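Local atomic coordinates of phosphoglycerate dehydrogenase (Lactobacillus plantarum, PDB entry 3EVT), a protein that probably catalyses the NAD-dependent oxidation of 3-phosphoglycerate to 3-phosphohydroxypyruvate, the first step of serine biosynthesis from glycolytic intermediates. Residues Q16-T21 with T287-F292; L62-V67 with A293-Q298. All coordinates share one frame; numbering follows the deposited sequence.

Interaction 1 (Q16-T21 with T287-F292)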
ATOM      1  N   GLN A  16     -11.072 -10.886  24.493  1.00 65.37           N
ATOM      2  CA  GLN A  16     -12.250 -11.530  23.911  1.00 65.84           C
ATOM      3  C   GLN A  16     -12.055 -12.005  22.472  1.00 65.16           C
ATOM      4  O   GLN A  16     -12.330 -13.159  22.150  1.00 64.65           O
ATOM      5  CB  GLN A  16     -13.475 -10.609  23.981  1.00 66.51           C
ATOM      6  CG  GLN A  16     -14.328 -10.798  25.233  1.00 70.73           C
ATOM      7  CD  GLN A  16     -14.776 -12.252  25.444  1.00 76.68           C
ATOM      8  OE1 GLN A  16     -15.393 -12.574  26.464  1.00 80.36           O
ATOM      9  NE2 GLN A  16     -14.466 -13.128  24.491  1.00 77.39           N
ATOM     10  N   GLN A  17     -11.607 -11.102  21.606  1.00 64.89           N
ATOM     11  CA  GLN A  17     -11.266 -11.448  20.226  1.00 64.96           C
ATOM     12  C   GLN A  17     -10.483 -12.740  20.189  1.00 63.04           C
ATOM     13  O   GLN A  17     -10.815 -13.620  19.414  1.00 63.17           O
ATOM     14  CB  GLN A  17     -10.355 -10.392  19.581  1.00 65.43           C
ATOM     15  CG  GLN A  17     -11.052  -9.228  18.906  1.00 69.52           C
ATOM     16  CD  GLN A  17     -10.161  -7.953  18.862  1.00 74.90           C
ATOM     17  OE1 GLN A  17      -9.019  -7.979  18.375  1.00 75.50           O
ATOM     18  NE2 GLN A  17     -10.697  -6.840  19.368  1.00 75.52           N
ATOM     19  N   LEU A  18      -9.425 -12.815  20.999  1.00 60.88           N
ATOM     20  CA  LEU A  18      -8.504 -13.942  21.009  1.00 59.35           C
ATOM     21  C   LEU A  18      -9.211 -15.223  21.428  1.00 58.98           C
ATOM     22  O   LEU A  18      -9.072 -16.259  20.803  1.00 57.49           O
ATOM     23  CB  LEU A  18      -7.349 -13.693  21.980  1.00 58.56           C
ATOM     24  CG  LEU A  18      -6.192 -12.813  21.526  1.00 56.87           C
ATOM     25  CD1 LEU A  18      -5.163 -12.729  22.607  1.00 51.83           C
ATOM     26  CD2 LEU A  18      -5.581 -13.397  20.278  1.00 56.61           C
ATOM     27  N   GLN A  19      -9.962 -15.132  22.512  1.00 59.60           N
ATOM     28  CA  GLN A  19     -10.573 -16.312  23.075  1.00 60.07           C
ATOM     29  C   GLN A  19     -11.650 -16.883  22.175  1.00 60.47           C
ATOM     30  O   GLN A  19     -11.778 -18.107  22.121  1.00 60.96           O
ATOM     31  CB  GLN A  19     -11.120 -16.037  24.460  1.00 60.34           C
ATOM     32  CG  GLN A  19     -10.050 -15.569  25.443  1.00 59.51           C
ATOM     33  CD  GLN A  19     -10.632 -15.300  26.841  1.00 60.88           C
ATOM     34  OE1 GLN A  19     -10.068 -15.708  27.865  1.00 57.11           O
ATOM     35  NE2 GLN A  19     -11.778 -14.621  26.877  1.00 61.68           N
ATOM     36  N   THR A  20     -12.381 -16.024  21.446  1.00 59.97           N
ATOM     37  CA  THR A  20     -13.361 -16.516  20.448  1.00 59.94           C
ATOM     38  C   THR A  20     -12.796 -16.864  19.078  1.00 58.15           C
ATOM     39  O   THR A  20     -13.341 -17.707  18.396  1.00 59.84           O
ATOM     40  CB  THR A  20     -14.550 -15.531  20.194  1.00 60.56           C
ATOM     41  OG1 THR A  20     -14.161 -14.570  19.205  1.00 62.00           O
ATOM     42  CG2 THR A  20     -14.904 -14.818  21.449  1.00 60.42           C
ATOM     43  N   THR A  21     -11.738 -16.209  18.642  1.00 55.63           N
ATOM     44  CA  THR A  21     -11.138 -16.576  17.399  1.00 52.20           C
ATOM     45  C   THR A  21     -10.385 -17.878  17.567  1.00 51.47           C
ATOM     46  O   THR A  21     -10.149 -18.593  16.593  1.00 51.00           O
ATOM     47  CB  THR A  21     -10.130 -15.526  16.989  1.00 52.39           C
ATOM     48  OG1 THR A  21     -10.781 -14.266  16.876  1.00 52.15           O
ATOM     49  CG2 THR A  21      -9.543 -15.843  15.680  1.00 51.47           C
ATOM     50  N   THR A 287      -1.345  -0.301  19.750  1.00 52.32           N
ATOM     51  CA  THR A 287      -0.497  -0.398  18.565  1.00 48.41           C
ATOM     52  C   THR A 287       0.283  -1.680  18.655  1.00 47.30           C
ATOM     53  O   THR A 287       0.622  -2.316  17.656  1.00 46.45           O
ATOM     54  CB  THR A 287       0.530   0.781  18.472  1.00 48.52           C
ATOM     55  OG1 THR A 287       1.251   0.923  19.707  1.00 44.52           O
ATOM     56  CG2 THR A 287      -0.158   2.086  18.103  1.00 47.60           C
ATOM     57  N   VAL A 288       0.582  -2.044  19.884  1.00 45.60           N
ATOM     58  CA  VAL A 288       1.351  -3.218  20.117  1.00 46.19           C
ATOM     59  C   VAL A 288       0.505  -4.520  19.932  1.00 45.40           C
ATOM     60  O   VAL A 288       1.004  -5.519  19.425  1.00 44.68           O
ATOM     61  CB  VAL A 288       1.910  -3.150  21.516  1.00 46.09           C
ATOM     62  CG1 VAL A 288       2.448  -4.500  21.912  1.00 47.62           C
ATOM     63  CG2 VAL A 288       2.992  -2.048  21.563  1.00 47.22           C
ATOM     64  N   PHE A 289      -0.764  -4.490  20.321  1.00 45.33           N
ATOM     65  CA  PHE A 289      -1.587  -5.704  20.261  1.00 46.00           C
ATOM     66  C   PHE A 289      -1.787  -6.272  18.848  1.00 45.86           C
ATOM     67  O   PHE A 289      -1.633  -7.478  18.663  1.00 47.62           O
ATOM     68  CB  PHE A 289      -2.946  -5.534  20.947  1.00 45.88           C
ATOM     69  CG  PHE A 289      -3.781  -6.805  20.922  1.00 48.37           C
ATOM     70  CD1 PHE A 289      -3.457  -7.884  21.755  1.00 49.01           C
ATOM     71  CD2 PHE A 289      -4.848  -6.940  20.038  1.00 48.22           C
ATOM     72  CE1 PHE A 289      -4.209  -9.096  21.737  1.00 49.17           C
ATOM     73  CE2 PHE A 289      -5.617  -8.164  19.994  1.00 49.56           C
ATOM     74  CZ  PHE A 289      -5.288  -9.237  20.838  1.00 49.00           C
ATOM     75  N   PRO A 290      -2.109  -5.414  17.842  1.00 44.87           N
ATOM     76  CA  PRO A 290      -2.231  -5.932  16.458  1.00 43.33           C
ATOM     77  C   PRO A 290      -0.955  -6.627  15.958  1.00 42.31           C
ATOM     78  O   PRO A 290      -1.050  -7.546  15.121  1.00 41.42           O
ATOM     79  CB  PRO A 290      -2.465  -4.671  15.632  1.00 42.53           C
ATOM     80  CG  PRO A 290      -3.101  -3.694  16.574  1.00 44.89           C
ATOM     81  CD  PRO A 290      -2.455  -3.978  17.925  1.00 44.37           C
ATOM     82  N   ILE A 291       0.217  -6.183  16.447  1.00 40.42           N
ATOM     83  CA  ILE A 291       1.475  -6.860  16.112  1.00 39.96           C
ATOM     84  C   ILE A 291       1.468  -8.329  16.586  1.00 39.42           C
ATOM     85  O   ILE A 291       1.673  -9.229  15.787  1.00 38.77           O
ATOM     86  CB  ILE A 291       2.760  -6.098  16.569  1.00 39.76           C
ATOM     87  CG1 ILE A 291       2.886  -4.777  15.801  1.00 40.66           C
ATOM     88  CG2 ILE A 291       4.033  -6.941  16.278  1.00 38.07           C
ATOM     89  CD1 ILE A 291       3.969  -3.793  16.385  1.00 36.46           C
ATOM     90  N   PHE A 292       1.207  -8.550  17.862  1.00 38.99           N
ATOM     91  CA  PHE A 292       0.980  -9.893  18.417  1.00 39.45           C
ATOM     92  C   PHE A 292      -0.156 -10.681  17.715  1.00 39.30           C
ATOM     93  O   PHE A 292       0.057 -11.800  17.303  1.00 39.92           O
ATOM     94  CB  PHE A 292       0.637  -9.824  19.914  1.00 39.52           C
ATOM     95  CG  PHE A 292       0.384 -11.177  20.496  1.00 39.66           C
ATOM     96  CD1 PHE A 292       1.416 -12.130  20.499  1.00 37.31           C
ATOM     97  CD2 PHE A 292      -0.869 -11.522  20.969  1.00 39.93           C
ATOM     98  CE1 PHE A 292       1.188 -13.396  20.989  1.00 42.01           C
ATOM     99  CE2 PHE A 292      -1.119 -12.788  21.445  1.00 41.36           C
ATOM    100  CZ  PHE A 292      -0.106 -13.720  21.462  1.00 43.35           C
TER
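Leu18 and Phe289 reach toward each other from opposite directions and carry most of the apolar packing between residues 16-21 and 287-292. The leucine meets the ring at its edge: CG of Leu18 lies in the ring plane, 3.8 Å from CZ of Phe289, and its CD1 methyl rests 3.9 Å from CE1 of the same ring. With CG of Phe289 anti to the backbone N (chi1 -178°), the ring is held out from its helix and spans much of the gap to the other one. The second apolar touch is looser, CD1 of Leu18 standing 4.2 Å from the edge atom CE2 of Phe292. A leucine suits this place because its CG and CD1 together meet the edge of Phe289 while CD1 also nears Phe292.

The two helical segments run nearly parallel, crossing at -15°, yet their axes come no closer than 12.7 Å. At that separation the contact is made by side-chain ends, not by the backbones. Helix 12-21 and the C-terminal helix 284-302 both pack against the parallel sheet that holds strands 26-29, 41-45 and 64-66, an open alpha/beta arrangement. Leu18 also rests on Phe27 of strand 26-29, while Tyr45 of strand 41-45 touches Phe289 and stacks with the ring of Phe292.

Polar groups contribute at the margin. OE1 of Gln17 approaches CE2 of Phe289 near the ring plane, at 3.8 Å, with the amide turned 72° from the ring; the glutamine's aliphatic part bridges the distance, a fitting choice for an exposed residue. No hydrogen bond joins the segments. Within helix 12-21, the carbonyl O of Gln17 is gripped twice by Thr21, from opposite faces of the carbonyl plane: by the backbone N at 2.9 Å and by OG1 at 2.6 Å.

Interaction 2 (L62-V67 with A293-Q298)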
ATOM      1  N   LEU A  62       7.934 -24.242  24.589  1.00 53.50           N
ATOM      2  CA  LEU A  62       7.814 -22.841  24.185  1.00 52.40           C
ATOM      3  C   LEU A  62       8.269 -22.713  22.753  1.00 52.01           C
ATOM      4  O   LEU A  62       9.320 -23.251  22.363  1.00 51.94           O
ATOM      5  CB  LEU A  62       8.610 -21.903  25.095  1.00 52.20           C
ATOM      6  CG  LEU A  62       8.505 -20.406  24.826  1.00 50.60           C
ATOM      7  CD1 LEU A  62       7.110 -19.887  25.168  1.00 48.64           C
ATOM      8  CD2 LEU A  62       9.591 -19.600  25.610  1.00 48.48           C
ATOM      9  N   LYS A  63       7.474 -21.996  21.957  1.00 50.87           N
ATOM     10  CA  LYS A  63       7.756 -21.898  20.548  1.00 49.28           C
ATOM     11  C   LYS A  63       7.869 -20.446  20.036  1.00 47.92           C
ATOM     12  O   LYS A  63       8.587 -20.169  19.098  1.00 46.89           O
ATOM     13  CB  LYS A  63       6.680 -22.681  19.792  1.00 49.81           C
ATOM     14  CG  LYS A  63       6.662 -24.186  20.073  1.00 52.51           C
ATOM     15  CD  LYS A  63       5.703 -24.904  19.119  1.00 58.29           C
ATOM     16  CE  LYS A  63       4.938 -26.036  19.813  1.00 61.07           C
ATOM     17  NZ  LYS A  63       5.799 -26.785  20.761  1.00 63.51           N
ATOM     18  N   PHE A  64       7.158 -19.509  20.652  1.00 47.54           N
ATOM     19  CA  PHE A  64       7.125 -18.135  20.147  1.00 45.97           C
ATOM     20  C   PHE A  64       7.041 -17.157  21.318  1.00 45.14           C
ATOM     21  O   PHE A  64       6.115 -17.232  22.092  1.00 44.06           O
ATOM     22  CB  PHE A  64       5.944 -17.980  19.133  1.00 45.74           C
ATOM     23  CG  PHE A  64       5.510 -16.519  18.831  1.00 44.85           C
ATOM     24  CD1 PHE A  64       6.447 -15.504  18.601  1.00 42.44           C
ATOM     25  CD2 PHE A  64       4.149 -16.214  18.697  1.00 43.70           C
ATOM     26  CE1 PHE A  64       6.034 -14.176  18.297  1.00 41.69           C
ATOM     27  CE2 PHE A  64       3.701 -14.917  18.374  1.00 41.30           C
ATOM     28  CZ  PHE A  64       4.648 -13.878  18.205  1.00 43.22           C
ATOM     29  N   VAL A  65       8.022 -16.246  21.453  1.00 45.34           N
ATOM     30  CA  VAL A  65       7.896 -15.103  22.406  1.00 44.17           C
ATOM     31  C   VAL A  65       7.689 -13.764  21.672  1.00 44.10           C
ATOM     32  O   VAL A  65       8.467 -13.394  20.804  1.00 43.08           O
ATOM     33  CB  VAL A  65       9.126 -14.989  23.337  1.00 44.24           C
ATOM     34  CG1 VAL A  65       9.013 -13.752  24.238  1.00 41.99           C
ATOM     35  CG2 VAL A  65       9.249 -16.229  24.198  1.00 43.44           C
ATOM     36  N   GLN A  66       6.627 -13.051  21.995  1.00 44.46           N
ATOM     37  CA  GLN A  66       6.446 -11.712  21.467  1.00 44.84           C
ATOM     38  C   GLN A  66       6.776 -10.708  22.567  1.00 45.95           C
ATOM     39  O   GLN A  66       6.002 -10.587  23.513  1.00 45.63           O
ATOM     40  CB  GLN A  66       4.977 -11.477  21.035  1.00 43.74           C
ATOM     41  CG  GLN A  66       4.691 -10.032  20.640  1.00 42.49           C
ATOM     42  CD  GLN A  66       5.154  -9.674  19.229  1.00 44.24           C
ATOM     43  OE1 GLN A  66       4.776 -10.357  18.245  1.00 42.83           O
ATOM     44  NE2 GLN A  66       5.982  -8.591  19.103  1.00 39.97           N
ATOM     45  N   VAL A  67       7.867  -9.950  22.433  1.00 46.91           N
ATOM     46  CA  VAL A  67       8.141  -8.870  23.400  1.00 48.30           C
ATOM     47  C   VAL A  67       7.449  -7.568  22.979  1.00 50.17           C
ATOM     48  O   VAL A  67       7.205  -7.355  21.783  1.00 50.21           O
ATOM     49  CB  VAL A  67       9.664  -8.727  23.701  1.00 47.61           C
ATOM     50  CG1 VAL A  67      10.120  -9.991  24.363  1.00 48.34           C
ATOM     51  CG2 VAL A  67      10.494  -8.574  22.416  1.00 45.63           C
ATOM     52  N   ALA A 293      -1.329 -10.084  17.579  1.00 38.97           N
ATOM     53  CA  ALA A 293      -2.462 -10.721  16.897  1.00 40.03           C
ATOM     54  C   ALA A 293      -2.086 -11.241  15.495  1.00 40.59           C
ATOM     55  O   ALA A 293      -2.409 -12.397  15.125  1.00 40.66           O
ATOM     56  CB  ALA A 293      -3.685  -9.731  16.818  1.00 38.90           C
ATOM     57  N   ALA A 294      -1.353 -10.429  14.738  1.00 40.64           N
ATOM     58  CA  ALA A 294      -0.879 -10.862  13.386  1.00 40.69           C
ATOM     59  C   ALA A 294       0.184 -11.938  13.441  1.00 41.24           C
ATOM     60  O   ALA A 294       0.078 -12.938  12.723  1.00 42.39           O
ATOM     61  CB  ALA A 294      -0.376  -9.662  12.568  1.00 41.79           C
ATOM     62  N   ASN A 295       1.203 -11.773  14.284  1.00 41.13           N
ATOM     63  CA  ASN A 295       2.217 -12.819  14.436  1.00 41.56           C
ATOM     64  C   ASN A 295       1.656 -14.147  14.984  1.00 42.94           C
ATOM     65  O   ASN A 295       2.092 -15.236  14.572  1.00 44.53           O
ATOM     66  CB  ASN A 295       3.371 -12.357  15.302  1.00 41.64           C
ATOM     67  CG  ASN A 295       4.383 -11.492  14.533  1.00 41.33           C
ATOM     68  OD1 ASN A 295       4.580 -11.681  13.331  1.00 42.73           O
ATOM     69  ND2 ASN A 295       5.043 -10.577  15.230  1.00 33.79           N
ATOM     70  N   PHE A 296       0.695 -14.059  15.895  1.00 42.44           N
ATOM     71  CA  PHE A 296       0.051 -15.246  16.420  1.00 43.28           C
ATOM     72  C   PHE A 296      -0.848 -15.947  15.369  1.00 44.41           C
ATOM     73  O   PHE A 296      -0.840 -17.160  15.283  1.00 45.25           O
ATOM     74  CB  PHE A 296      -0.727 -14.899  17.698  1.00 42.49           C
ATOM     75  CG  PHE A 296      -1.447 -16.082  18.357  1.00 42.63           C
ATOM     76  CD1 PHE A 296      -0.754 -17.038  19.069  1.00 39.22           C
ATOM     77  CD2 PHE A 296      -2.833 -16.166  18.314  1.00 41.45           C
ATOM     78  CE1 PHE A 296      -1.424 -18.120  19.690  1.00 41.96           C
ATOM     79  CE2 PHE A 296      -3.507 -17.229  18.915  1.00 44.74           C
ATOM     80  CZ  PHE A 296      -2.809 -18.204  19.617  1.00 41.94           C
ATOM     81  N   ALA A 297      -1.603 -15.206  14.565  1.00 44.75           N
ATOM     82  CA  ALA A 297      -2.424 -15.831  13.532  1.00 46.24           C
ATOM     83  C   ALA A 297      -1.593 -16.660  12.547  1.00 47.72           C
ATOM     84  O   ALA A 297      -1.981 -17.766  12.154  1.00 47.71           O
ATOM     85  CB  ALA A 297      -3.319 -14.780  12.802  1.00 45.40           C
ATOM     86  N   GLN A 298      -0.411 -16.144  12.222  1.00 49.41           N
ATOM     87  CA  GLN A 298       0.481 -16.734  11.259  1.00 50.92           C
ATOM     88  C   GLN A 298       1.201 -17.901  11.914  1.00 51.60           C
ATOM     89  O   GLN A 298       1.313 -18.974  11.318  1.00 52.10           O
ATOM     90  CB  GLN A 298       1.462 -15.675  10.796  1.00 50.65           C
ATOM     91  CG  GLN A 298       2.445 -16.090   9.739  1.00 54.36           C
ATOM     92  CD  GLN A 298       1.786 -16.712   8.533  1.00 58.16           C
ATOM     93  OE1 GLN A 298       0.629 -16.430   8.191  1.00 59.36           O
ATOM     94  NE2 GLN A 298       2.514 -17.606   7.891  1.00 61.20           N
TER
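Gln66 and Asn295 join strand 64-66 to helix 284-302 through their amides, and the asparagine can be followed outward from its backbone. Its CB points toward the strand and lies 3.5 Å from CZ of Phe64, whose ring stands almost perpendicular to the asparagine amide. Beyond CB, CG lies beside the backbone N (chi1 -80°), which places ND2 at Gln66. ND2 donates to OE1 of Gln66 at 3.0 Å, a nearly straight bond of 170° that arrives in the carbonyl plane on a lone pair; the two amides are almost coplanar. OD1 faces the chain beyond the helix and accepts from the backbone N atoms of Val306 and Arg307. Asparagine fits because one short, flat group both donates to the strand and accepts from the returning chain.

Gln66, bent at its second torsion, also works in two directions. While OE1 receives Asn295, NE2 donates to the carbonyl O of Val67 at 3.2 Å and to that of Asn89, so the buried amide is engaged at both ends and its rotation is fixed. A leucine here would probably leave ND2 of Asn295 and the carbonyls of Val67 and Asn89 without this partner.

Phe64 adds the apolar share, its CE2 lying 4.5 Å from CB of Phe296. A large apolar ring suits this buried site, where it meets Asn295 and Phe296 with Val43, Val86 and Leu305 about it. Strand and helix run antiparallel, 171° apart, with axes 10.1 Å from each other. Strand 64-66 lies between strands 41-45 and 86-88 of the parallel sheet; the helix covers it here, and Ala88 of strand 86-88 adds to the packing around Asn295.

Interactions 1 and 2 use successive parts of helix 284-302, and their centres lie about 11 Å apart. They touch directly: CD1 of Phe292 is 3.7 Å from CB of Gln66, and CE1 of Phe292 is 3.9 Å from CE2 of Phe64. Phe292 thus joins the inter-helix contact to the strand-helix contact in a continuous, largely buried layer. Together they tie the C-terminal helix to helix 12-21 and strand 64-66, elements early in the chain, so the C-terminal part returns to complete the N-terminal domain, as in related D-2-hydroxyacid dehydrogenases. Both contacts are structural; the probable NAD-binding glycine motif, at Gly144, Gly146 and Gly149, follows strand 139-143 of the other, seven-stranded sheet.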